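Local coordinates for putative uncharacterized protein (Burkholderia ambifaria, PDB 3W20), which is probably a 2-oxoglutarate-dependent dioxygenase of N-substituted L-amino acids, with a double-stranded beta-helix fold whose active-site metal position holds zinc in this crystal, at residues G192-N198 against A225-K231; A153-D158 against S242-A247; R48-W52 against R255-G259; F135-R141 against W269-D273. Residue numbers count along the deposited sequence, not the author numbering.

Interaction 1 of 4, residues G192-N198 against A225-K231; sequences GMVMWDN and AAKIMLK
An antiparallel strand pair of the double-stranded beta-helix (DSBH) fold joins 193-196 to 227-230, the axes 4.6 Å apart and 164° between directions. Met-193/Leu-230 and Met-195/Ile-228, with side chains on one face, are hydrogen-bonded pairs: Met-193 N to Leu-230 O 2.9 Å, Leu-230 N to Met-193 O 2.8 Å, Met-195 N to Ile-228 O 2.9 Å, Ile-228 N to Met-195 O 2.8 Å. Val-194/Met-229 and Trp-196/Lys-227 are non-hydrogen-bonded pairs on the other face. Beyond the strand, Asp-197 N reaches Ala-226 O at 2.8 Å, with Asp-197 centring an inverse gamma turn. Both selenomethionines of the first strand are t,t in chi1 and chi2; Met-195 CE lies 3.5 Å from Ile-228 CD1. Val-194 CG2 meets Met-229 CG at 3.6 Å, and Lys-227 CB makes a CH-pi contact over the five-membered ring of Trp-196 (chi1 m), 4.2 Å from its centroid. Strand 193-196 is central in a three-stranded sheet, bonding to 246-248 along its other edge, while Met-193 and Met-195 pack on Phe-240 of strand 236-241.

Interaction 2 of 4, residues A153-D158 against S242-A247; sequences APHCDD and SKNLHA. With ZN (zinc ion), chain C.
Residues 154-158 are extended without regular strand and 242-243 turns; the antiparallel pairing is one beta bridge: His-155 N to His-246 O 3.1 Å and His-246 N to His-155 O 2.9 Å, CA atoms 5.7 Å apart. Asp-157 N also donates to Ser-242 O at 2.9 Å; between these links Cys-156 CB lies 3.3 Å from Lys-243 O. The pairing assembles the His-X-Asp...His metal triad of Fe(II)/2-oxoglutarate dioxygenases, occupied by zinc: ZN lies 2.3 Å from His-155 NE2, 1.9 Å from Asp-157 OD2 and 2.1 Å from His-246 NE2. Both histidines have chi1 p, bringing their rings to 4.4 Å between centroids with planes at 57°; Asp-157 is m. Second-shell bonds orient the imidazoles, His-246 ND1 giving to Asn-244 O at 2.8 Å and His-155 ND1 to Ala-153 O at 3.3 Å. Asp-158 OD2, also hydrogen-bonded to Ser-173 OG, forms a salt bridge with Lys-243 NZ at 2.8 Å, while Ser-242 OG donates to Asp-157 O, also at 2.8 Å.

Interaction 3 of 4, residues R48-W52 against R255-G259; sequences RDAWW and RRTMG
Trp-52, with chi1 t and chi2 near -89°, extends its indole from the short, weakly bonded helix 48-52 toward strand 255-259, and it has the largest covered area in the contact, 105 Å². Arg-256 folds across one face of that ring. Its chi1 m, chi2 t, chi3 m course puts CD 3.8 Å from the centroid of the six-membered ring of Trp-52, a CH-pi contact 15° off the normal, and CZ 4.4 Å from the centroid of the five-membered ring, a cation-pi contact 10° off the normal. The closest atoms are Arg-256 NH1 and Trp-52 CD2, at 3.2 Å. Asp-49 (chi1 m) adds a long salt bridge, OD1 to Arg-256 NH2 3.8 Å, while Arg-256 NE is hydrogen-bonded to Gln-185 OE1. The helix and strand axes approach to 10.1 Å at 58°, so side chains span the gap between a peripheral helix and a DSBH strand. That strand holds Arg-255 and Thr-257, both 2-oxoglutarate-binding residues, although the cosubstrate is absent from this chain; the CA-to-CB bond of Thr-257 points away from the helix. At the indole edge, Trp-52 CZ3 lies 3.4 Å from Thr-257 O. Selenomethionine Met-258, t,t,m, brings CE to 3.4 Å from Trp-51 O, 3.7 Å from Trp-52 CE3 and 4.4 Å from Trp-51 CB. Arg-140 also makes a cation-pi contact with Trp-52.

Interaction 4 of 4, residues F135-R141 against W269-D273; sequences FLLATRR and WRMFD
Asp-273, the C-terminal residue, takes part in every hydrogen bond between 135-141 and 269-273. Loop 135-138 leads into strand 139-143; the nearest CA pairs are Leu-137/Phe-272 (4.5 Å) and Ala-138/Asp-273 (5.0 Å), the touching parts running 58° apart. Asp-273 N donates to Leu-136 O at 2.9 Å, and Phe-272 CA adds a CA-H...O contact to it at 3.2 Å. With chi1 t, the Asp-273 side chain reaches the start of strand 139-143: Thr-139 OG1 (chi1 p) gives a very short hydrogen bond of 2.4 Å to Asp-273 OD2, and Arg-141 NH1 forms a salt bridge, with a nearly straight bond to Asp-273 OD2 at 3.2 Å and a weak one to Asp-273 OD1, also 3.2 Å. Arg-141 NE donates to Thr-139 OG1 at 3.1 Å, so that hydroxyl accepts from the guanidinium while donating to the carboxylate. Asp-273 OXT is hydrogen-bonded to Tyr-96 OH. Asn-104 satisfies Leu-137 N and Phe-135 O, but Leu-137 O is buried without a polar partner in the model. Arg-141 is a 2-oxoglutarate-binding residue; this bonding is consistent with the chain terminus helping to hold its guanidinium at the pocket. Apolar contacts flank the network: Phe-135 CB to Phe-272 CB 3.9 Å and Leu-137 CD2 to Met-271 CB 3.6 Å. In the main DSBH sheet, strand 255-265 pairs with both 139-143 and 268-272, while helix 87-107 covers Leu-136 and Leu-137.

Along the chain, interactions 1 and 2 fall within the span between the segments of interaction 3, whereas interactions 3 and 4 alternate their segments. Interactions 1 and 2, centres 10 Å apart, meet through neighbouring strands 193-196 and 246-248, with Trp-196 N 2.8 Å from Leu-245 O. Interactions 3 and 4, centres 15 Å apart, share the larger sheet, where strand 255-265 lies beside both 139-143 and 268-272; Arg-141 N is 2.7 Å from Thr-257 O. Interactions 2 and 3 lie on opposite sides of the chain's centre, about 22 Å between centres. The side chains of Asp-157 (interaction 2) and Arg-141 (interaction 4) are nonetheless about 7 Å apart, consistent with one active site for metal and 2-oxoglutarate.

Interaction 1 of 4, residues G192-N198 against A225-K231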
# COMPACT_ATOMS: atom_id res chain seq x y z
N GLY A 192 -13.26 17.09 -26.56
CA GLY A 192 -12.19 16.14 -26.90
C GLY A 192 -10.95 16.54 -26.14
O GLY A 192 -11.04 16.94 -25.02
N MSE A 193 -9.78 16.38 -26.77
CA MSE A 193 -8.46 16.52 -26.11
C MSE A 193 -7.59 17.40 -26.94
O MSE A 193 -7.53 17.23 -28.18
CB MSE A 193 -7.82 15.12 -25.94
CG MSE A 193 -6.55 15.32 -25.12
SE MSE A 193 -5.84 13.44 -24.95
CE MSE A 193 -4.07 13.75 -25.45
N VAL A 194 -6.88 18.31 -26.31
CA VAL A 194 -5.86 19.09 -26.99
C VAL A 194 -4.49 18.57 -26.44
O VAL A 194 -4.34 18.33 -25.24
CB VAL A 194 -6.01 20.57 -26.72
CG1 VAL A 194 -4.90 21.30 -27.40
CG2 VAL A 194 -7.37 20.99 -27.30
N MSE A 195 -3.51 18.43 -27.33
CA MSE A 195 -2.18 17.93 -26.92
C MSE A 195 -1.17 18.92 -27.54
O MSE A 195 -1.18 19.16 -28.79
CB MSE A 195 -2.02 16.45 -27.43
CG MSE A 195 -0.58 16.13 -27.12
SE MSE A 195 -0.37 14.19 -27.63
CE MSE A 195 -0.32 14.15 -29.46
N TRP A 196 -0.30 19.55 -26.68
CA TRP A 196 0.72 20.40 -27.18
C TRP A 196 2.11 19.79 -27.30
O TRP A 196 2.45 18.84 -26.57
CB TRP A 196 0.87 21.59 -26.25
CG TRP A 196 -0.36 22.51 -26.16
CD1 TRP A 196 -0.58 23.71 -26.85
CD2 TRP A 196 -1.52 22.35 -25.29
NE1 TRP A 196 -1.78 24.28 -26.46
CE2 TRP A 196 -2.38 23.54 -25.52
CE3 TRP A 196 -1.88 21.48 -24.31
CZ2 TRP A 196 -3.59 23.71 -24.86
CZ3 TRP A 196 -3.11 21.64 -23.65
CH2 TRP A 196 -3.91 22.76 -23.89
N ASP A 197 2.91 20.36 -28.21
CA ASP A 197 4.33 20.00 -28.35
C ASP A 197 5.17 20.70 -27.29
O ASP A 197 5.99 21.65 -27.52
CB ASP A 197 4.75 20.23 -29.82
CG ASP A 197 6.21 20.04 -30.04
OD1 ASP A 197 6.80 19.19 -29.34
OD2 ASP A 197 6.77 20.81 -30.85
N ASN A 198 4.90 20.29 -26.05
CA ASN A 198 5.52 20.89 -24.86
C ASN A 198 5.59 19.81 -23.79
O ASN A 198 4.61 19.17 -23.54
CB ASN A 198 4.68 22.07 -24.35
CG ASN A 198 5.28 22.72 -23.12
OD1 ASN A 198 5.22 22.16 -22.01
ND2 ASN A 198 5.89 23.92 -23.31
N ALA A 225 3.77 26.70 -29.07
CA ALA A 225 3.79 25.24 -29.25
C ALA A 225 2.72 24.76 -30.25
O ALA A 225 1.55 25.10 -30.12
CB ALA A 225 3.63 24.53 -27.92
N ALA A 226 3.13 23.87 -31.15
CA ALA A 226 2.21 23.21 -32.06
C ALA A 226 1.20 22.39 -31.23
O ALA A 226 1.55 21.81 -30.20
CB ALA A 226 2.94 22.35 -33.10
N LYS A 227 -0.06 22.35 -31.69
CA LYS A 227 -1.04 21.53 -30.99
C LYS A 227 -1.78 20.59 -31.93
O LYS A 227 -1.97 20.91 -33.11
CB LYS A 227 -1.99 22.36 -30.07
CG LYS A 227 -3.07 23.03 -30.80
CD LYS A 227 -3.83 23.99 -29.88
CE LYS A 227 -4.69 24.80 -30.84
NZ LYS A 227 -5.53 25.77 -30.06
N ILE A 228 -2.17 19.43 -31.39
CA ILE A 228 -3.02 18.44 -32.08
C ILE A 228 -4.31 18.47 -31.33
O ILE A 228 -4.35 18.26 -30.09
CB ILE A 228 -2.39 17.07 -31.92
CG1 ILE A 228 -1.09 17.04 -32.71
CG2 ILE A 228 -3.34 16.00 -32.41
CD1 ILE A 228 -0.32 15.74 -32.54
N MSE A 229 -5.42 18.83 -32.02
CA MSE A 229 -6.77 18.67 -31.43
C MSE A 229 -7.43 17.36 -31.84
O MSE A 229 -7.52 17.03 -32.99
CB MSE A 229 -7.65 19.92 -31.70
CG MSE A 229 -7.09 21.11 -30.90
SE MSE A 229 -8.06 22.76 -31.43
CE MSE A 229 -9.87 22.03 -31.30
N LEU A 230 -7.88 16.58 -30.84
CA LEU A 230 -8.45 15.27 -31.07
C LEU A 230 -9.91 15.30 -30.56
O LEU A 230 -10.16 16.01 -29.58
CB LEU A 230 -7.69 14.26 -30.18
CG LEU A 230 -6.23 13.99 -30.49
CD1 LEU A 230 -5.68 12.94 -29.54
CD2 LEU A 230 -6.16 13.47 -31.92
N LYS A 231 -10.82 14.64 -31.26
CA LYS A 231 -12.20 14.50 -30.78
C LYS A 231 -12.54 13.02 -30.86
O LYS A 231 -13.21 12.57 -31.81
CB LYS A 231 -13.17 15.28 -31.72
CG LYS A 231 -12.99 16.79 -31.85
CD LYS A 231 -13.40 17.57 -30.62
CE LYS A 231 -13.69 19.05 -31.00
NZ LYS A 231 -14.09 19.91 -29.87

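Interaction 2 of 4, residues A153-D158 against S242-A247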
# COMPACT_ATOMS: atom_id res chain seq x y z
N ALA A 153 -6.22 22.64 -15.75
CA ALA A 153 -6.60 21.35 -16.33
C ALA A 153 -5.49 20.77 -17.24
O ALA A 153 -5.42 19.52 -17.35
CB ALA A 153 -7.93 21.44 -17.10
N PRO A 154 -4.66 21.63 -17.92
CA PRO A 154 -3.60 21.03 -18.75
C PRO A 154 -2.57 20.40 -17.84
O PRO A 154 -2.19 20.99 -16.85
CB PRO A 154 -2.98 22.24 -19.48
CG PRO A 154 -3.98 23.34 -19.36
CD PRO A 154 -4.57 23.10 -17.99
N HIS A 155 -2.16 19.18 -18.15
CA HIS A 155 -1.23 18.48 -17.30
C HIS A 155 -0.50 17.51 -18.21
O HIS A 155 -0.78 17.43 -19.43
CB HIS A 155 -1.97 17.70 -16.22
CG HIS A 155 -2.70 16.55 -16.76
ND1 HIS A 155 -3.76 16.70 -17.56
CD2 HIS A 155 -2.44 15.19 -16.70
CE1 HIS A 155 -4.20 15.51 -17.95
NE2 HIS A 155 -3.35 14.58 -17.47
N CYS A 156 0.46 16.79 -17.64
CA CYS A 156 1.09 15.68 -18.33
C CYS A 156 1.19 14.57 -17.31
O CYS A 156 1.01 14.81 -16.06
CB CYS A 156 2.43 16.05 -18.97
SG CYS A 156 3.67 16.49 -17.75
N ASP A 157 1.32 13.37 -17.80
CA ASP A 157 1.43 12.22 -16.96
C ASP A 157 2.79 11.57 -17.12
O ASP A 157 3.21 11.20 -18.23
CB ASP A 157 0.33 11.21 -17.24
CG ASP A 157 -1.11 11.83 -17.39
OD1 ASP A 157 -1.79 12.02 -16.41
OD2 ASP A 157 -1.61 11.96 -18.52
N ASP A 158 3.51 11.45 -16.01
CA ASP A 158 4.82 10.85 -16.01
C ASP A 158 4.96 10.24 -14.61
O ASP A 158 4.75 10.95 -13.57
CB ASP A 158 5.90 11.95 -16.21
CG ASP A 158 7.32 11.41 -16.15
OD1 ASP A 158 7.64 10.55 -15.30
OD2 ASP A 158 8.18 11.86 -16.96
N SER A 242 2.15 10.47 -23.13
CA SER A 242 1.48 11.23 -22.08
C SER A 242 2.37 12.32 -21.43
O SER A 242 1.87 13.14 -20.66
CB SER A 242 0.87 10.29 -21.04
OG SER A 242 1.89 9.69 -20.24
N LYS A 243 3.68 12.33 -21.78
CA LYS A 243 4.53 13.43 -21.28
C LYS A 243 4.22 14.82 -21.94
O LYS A 243 4.66 15.86 -21.39
CB LYS A 243 6.00 13.02 -21.44
CG LYS A 243 6.33 12.08 -20.26
CD LYS A 243 7.81 11.71 -20.33
CE LYS A 243 8.83 12.86 -20.28
NZ LYS A 243 8.65 13.74 -19.04
N ASN A 244 3.61 14.77 -23.14
CA ASN A 244 3.18 16.03 -23.83
C ASN A 244 2.05 16.61 -23.02
O ASN A 244 1.14 15.88 -22.60
CB ASN A 244 2.70 15.70 -25.22
CG ASN A 244 3.79 15.07 -26.06
OD1 ASN A 244 4.86 15.53 -26.11
ND2 ASN A 244 3.44 14.10 -26.83
N LEU A 245 2.14 17.91 -22.78
CA LEU A 245 1.03 18.62 -22.14
C LEU A 245 -0.32 18.35 -22.89
O LEU A 245 -0.37 18.30 -24.13
CB LEU A 245 1.40 20.10 -22.11
CG LEU A 245 0.53 20.79 -21.09
CD1 LEU A 245 1.13 20.59 -19.71
CD2 LEU A 245 0.43 22.25 -21.51
N HIS A 246 -1.39 18.12 -22.13
CA HIS A 246 -2.70 17.96 -22.78
C HIS A 246 -3.85 18.28 -21.87
O HIS A 246 -3.67 18.27 -20.67
CB HIS A 246 -2.86 16.49 -23.26
CG HIS A 246 -2.63 15.44 -22.19
ND1 HIS A 246 -1.39 15.03 -21.80
CD2 HIS A 246 -3.54 14.67 -21.51
CE1 HIS A 246 -1.53 14.04 -20.85
NE2 HIS A 246 -2.86 13.80 -20.70
N ALA A 247 -5.07 18.39 -22.41
CA ALA A 247 -6.18 18.83 -21.55
C ALA A 247 -7.42 18.34 -22.19
O ALA A 247 -7.44 18.23 -23.41
CB ALA A 247 -6.17 20.37 -21.51
ZN ZN C . -3.33 12.77 -18.88

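Interaction 3 of 4, residues R48-W52 against R255-G259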
# COMPACT_ATOMS: atom_id res chain seq x y z
N ARG A 48 -20.61 -0.93 -27.24
CA ARG A 48 -19.90 -0.04 -26.32
C ARG A 48 -20.25 -0.21 -24.88
O ARG A 48 -19.36 -0.16 -24.04
CB ARG A 48 -20.09 1.43 -26.68
CG ARG A 48 -19.09 1.86 -27.74
CD ARG A 48 -19.83 2.21 -28.98
NE ARG A 48 -19.08 1.99 -30.20
CZ ARG A 48 -19.30 2.75 -31.25
NH1 ARG A 48 -20.20 3.71 -31.13
NH2 ARG A 48 -18.71 2.55 -32.40
N ASP A 49 -21.55 -0.35 -24.60
CA ASP A 49 -22.00 -0.60 -23.24
C ASP A 49 -21.39 -1.82 -22.56
O ASP A 49 -21.06 -1.77 -21.38
CB ASP A 49 -23.55 -0.67 -23.21
CG ASP A 49 -24.20 0.69 -23.16
OD1 ASP A 49 -23.50 1.68 -22.83
OD2 ASP A 49 -25.40 0.78 -23.46
N ALA A 50 -21.20 -2.90 -23.31
CA ALA A 50 -20.64 -4.15 -22.79
C ALA A 50 -19.22 -3.95 -22.20
O ALA A 50 -18.85 -4.64 -21.25
CB ALA A 50 -20.64 -5.27 -23.86
N TRP A 51 -18.44 -3.01 -22.77
CA TRP A 51 -17.09 -2.77 -22.27
C TRP A 51 -17.09 -2.05 -20.95
O TRP A 51 -16.23 -2.29 -20.09
CB TRP A 51 -16.32 -1.98 -23.30
CG TRP A 51 -15.92 -2.81 -24.44
CD1 TRP A 51 -16.74 -3.38 -25.42
CD2 TRP A 51 -14.56 -3.12 -24.82
NE1 TRP A 51 -15.95 -4.03 -26.37
CE2 TRP A 51 -14.64 -3.95 -26.03
CE3 TRP A 51 -13.31 -2.85 -24.27
CZ2 TRP A 51 -13.51 -4.44 -26.67
CZ3 TRP A 51 -12.18 -3.37 -24.91
CH2 TRP A 51 -12.27 -4.13 -26.09
N TRP A 52 -18.09 -1.19 -20.74
CA TRP A 52 -18.21 -0.52 -19.47
C TRP A 52 -18.78 -1.37 -18.38
O TRP A 52 -18.31 -1.36 -17.21
CB TRP A 52 -19.12 0.68 -19.66
CG TRP A 52 -19.28 1.50 -18.42
CD1 TRP A 52 -20.23 1.34 -17.39
CD2 TRP A 52 -18.53 2.69 -18.08
NE1 TRP A 52 -20.06 2.31 -16.44
CE2 TRP A 52 -19.06 3.16 -16.80
CE3 TRP A 52 -17.44 3.37 -18.66
CZ2 TRP A 52 -18.56 4.28 -16.16
CZ3 TRP A 52 -16.93 4.50 -17.99
CH2 TRP A 52 -17.49 4.95 -16.77
N ARG A 255 -19.51 12.51 -20.19
CA ARG A 255 -18.54 11.82 -21.05
C ARG A 255 -18.06 10.61 -20.22
O ARG A 255 -17.76 10.76 -19.04
CB ARG A 255 -17.38 12.77 -21.40
CG ARG A 255 -16.31 12.23 -22.37
CD ARG A 255 -15.24 13.30 -22.52
NE ARG A 255 -14.06 12.86 -23.28
CZ ARG A 255 -12.87 12.51 -22.75
NH1 ARG A 255 -12.63 12.57 -21.44
NH2 ARG A 255 -11.88 12.16 -23.58
N ARG A 256 -18.05 9.41 -20.81
CA ARG A 256 -17.44 8.28 -20.10
C ARG A 256 -16.29 7.70 -20.91
O ARG A 256 -16.44 7.51 -22.11
CB ARG A 256 -18.51 7.21 -19.85
CG ARG A 256 -19.46 7.65 -18.74
CD ARG A 256 -20.47 6.59 -18.43
NE ARG A 256 -21.28 6.27 -19.59
CZ ARG A 256 -21.66 5.05 -19.86
NH1 ARG A 256 -21.29 4.07 -19.05
NH2 ARG A 256 -22.39 4.81 -20.93
N THR A 257 -15.17 7.42 -20.22
CA THR A 257 -13.99 6.75 -20.82
C THR A 257 -13.48 5.69 -19.84
O THR A 257 -13.84 5.72 -18.63
CB THR A 257 -12.82 7.73 -21.15
OG1 THR A 257 -12.29 8.19 -19.93
CG2 THR A 257 -13.34 8.95 -21.95
N MSE A 258 -12.63 4.77 -20.32
CA MSE A 258 -11.94 3.83 -19.49
C MSE A 258 -10.50 4.04 -19.85
O MSE A 258 -10.20 4.07 -21.05
CB MSE A 258 -12.34 2.52 -20.28
CG MSE A 258 -12.33 1.30 -19.50
SE MSE A 258 -13.46 0.19 -20.73
CE MSE A 258 -15.07 0.91 -20.20
N GLY A 259 -9.57 4.13 -18.91
CA GLY A 259 -8.15 4.29 -19.38
C GLY A 259 -7.06 3.69 -18.48
O GLY A 259 -7.28 3.28 -17.34

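Interaction 4 of 4, residues F135-R141 against W269-D273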
# COMPACT_ATOMS: atom_id res chain seq x y z
N PHE A 135 0.55 -1.97 -8.78
CA PHE A 135 -0.17 -0.73 -8.99
C PHE A 135 -1.59 -1.04 -9.46
O PHE A 135 -1.89 -2.15 -10.02
CB PHE A 135 0.53 0.03 -10.09
CG PHE A 135 1.83 0.74 -9.63
CD1 PHE A 135 1.90 2.12 -9.50
CD2 PHE A 135 2.97 0.01 -9.37
CE1 PHE A 135 3.09 2.74 -9.06
CE2 PHE A 135 4.15 0.61 -8.94
CZ PHE A 135 4.22 1.98 -8.80
N LEU A 136 -2.48 -0.08 -9.23
CA LEU A 136 -3.83 -0.16 -9.76
C LEU A 136 -3.73 -0.34 -11.29
O LEU A 136 -2.91 0.33 -11.96
CB LEU A 136 -4.59 1.16 -9.44
CG LEU A 136 -5.92 1.28 -10.14
CD1 LEU A 136 -6.80 0.23 -9.45
CD2 LEU A 136 -6.56 2.64 -9.93
N LEU A 137 -4.61 -1.18 -11.89
CA LEU A 137 -4.47 -1.41 -13.36
C LEU A 137 -5.08 -0.36 -14.29
O LEU A 137 -4.53 -0.08 -15.37
CB LEU A 137 -5.04 -2.80 -13.78
CG LEU A 137 -4.03 -3.92 -13.67
CD1 LEU A 137 -4.76 -5.31 -13.65
CD2 LEU A 137 -3.09 -3.87 -14.93
N ALA A 138 -6.23 0.16 -13.90
CA ALA A 138 -7.04 0.95 -14.89
C ALA A 138 -8.21 1.53 -14.11
O ALA A 138 -8.50 1.06 -13.02
CB ALA A 138 -7.50 0.13 -16.10
N THR A 139 -8.88 2.52 -14.69
CA THR A 139 -9.99 3.18 -14.10
C THR A 139 -11.08 3.47 -15.15
O THR A 139 -10.83 3.71 -16.36
CB THR A 139 -9.62 4.53 -13.41
OG1 THR A 139 -9.03 5.35 -14.38
CG2 THR A 139 -8.56 4.41 -12.36
N ARG A 140 -12.35 3.36 -14.71
CA ARG A 140 -13.42 3.92 -15.48
C ARG A 140 -13.64 5.36 -15.05
O ARG A 140 -13.59 5.67 -13.83
CB ARG A 140 -14.72 3.11 -15.20
CG ARG A 140 -14.72 1.76 -15.81
CD ARG A 140 -16.11 1.07 -15.68
NE ARG A 140 -16.54 1.06 -14.30
CZ ARG A 140 -17.67 0.48 -13.84
NH1 ARG A 140 -18.50 -0.15 -14.65
NH2 ARG A 140 -17.96 0.55 -12.55
N ARG A 141 -13.89 6.26 -15.98
CA ARG A 141 -13.78 7.70 -15.70
C ARG A 141 -15.09 8.30 -16.13
O ARG A 141 -15.55 8.09 -17.29
CB ARG A 141 -12.58 8.32 -16.49
CG ARG A 141 -11.18 7.89 -15.98
CD ARG A 141 -10.10 8.03 -17.07
NE ARG A 141 -8.82 7.39 -16.74
CZ ARG A 141 -7.78 7.33 -17.57
NH1 ARG A 141 -6.61 6.73 -17.17
NH2 ARG A 141 -7.89 7.85 -18.81
N TRP A 269 6.18 -4.72 -21.12
CA TRP A 269 5.16 -3.66 -21.00
C TRP A 269 4.42 -3.78 -19.71
O TRP A 269 4.00 -4.87 -19.31
CB TRP A 269 4.21 -3.87 -22.15
CG TRP A 269 4.74 -3.31 -23.43
CD1 TRP A 269 5.32 -4.02 -24.51
CD2 TRP A 269 4.83 -1.92 -23.79
NE1 TRP A 269 5.76 -3.15 -25.48
CE2 TRP A 269 5.45 -1.87 -25.11
CE3 TRP A 269 4.40 -0.74 -23.19
CZ2 TRP A 269 5.67 -0.65 -25.75
CZ3 TRP A 269 4.62 0.45 -23.87
CH2 TRP A 269 5.23 0.48 -25.13
N ARG A 270 4.26 -2.68 -19.02
CA ARG A 270 3.57 -2.66 -17.76
C ARG A 270 2.41 -1.61 -17.78
O ARG A 270 2.58 -0.53 -18.35
CB ARG A 270 4.55 -2.40 -16.63
CG ARG A 270 5.61 -3.50 -16.46
CD ARG A 270 4.95 -4.77 -15.98
NE ARG A 270 5.92 -5.85 -15.71
CZ ARG A 270 6.30 -6.76 -16.61
NH1 ARG A 270 5.85 -6.77 -17.88
NH2 ARG A 270 7.13 -7.72 -16.21
N MSE A 271 1.30 -1.92 -17.11
CA MSE A 271 0.07 -1.11 -17.12
C MSE A 271 -0.15 -0.58 -15.71
O MSE A 271 0.07 -1.27 -14.71
CB MSE A 271 -1.18 -1.99 -17.37
CG MSE A 271 -1.08 -2.55 -18.80
SE MSE A 271 -2.53 -3.86 -19.09
CE MSE A 271 -1.72 -5.31 -18.00
N PHE A 272 -0.64 0.65 -15.61
CA PHE A 272 -1.00 1.20 -14.34
C PHE A 272 -1.92 2.39 -14.56
O PHE A 272 -1.98 2.96 -15.68
CB PHE A 272 0.25 1.64 -13.59
CG PHE A 272 1.02 2.77 -14.28
CD1 PHE A 272 0.78 4.09 -13.93
CD2 PHE A 272 1.95 2.45 -15.28
CE1 PHE A 272 1.47 5.14 -14.55
CE2 PHE A 272 2.63 3.51 -15.93
CZ PHE A 272 2.40 4.83 -15.53
N ASP A 273 -2.64 2.76 -13.49
CA ASP A 273 -3.38 4.01 -13.45
C ASP A 273 -3.34 4.61 -12.03
O ASP A 273 -3.69 5.74 -11.81
CB ASP A 273 -4.78 3.82 -13.91
CG ASP A 273 -5.43 5.14 -14.35
OD1 ASP A 273 -4.74 6.11 -14.68
OD2 ASP A 273 -6.62 5.23 -14.36
OXT ASP A 273 -2.99 3.91 -11.12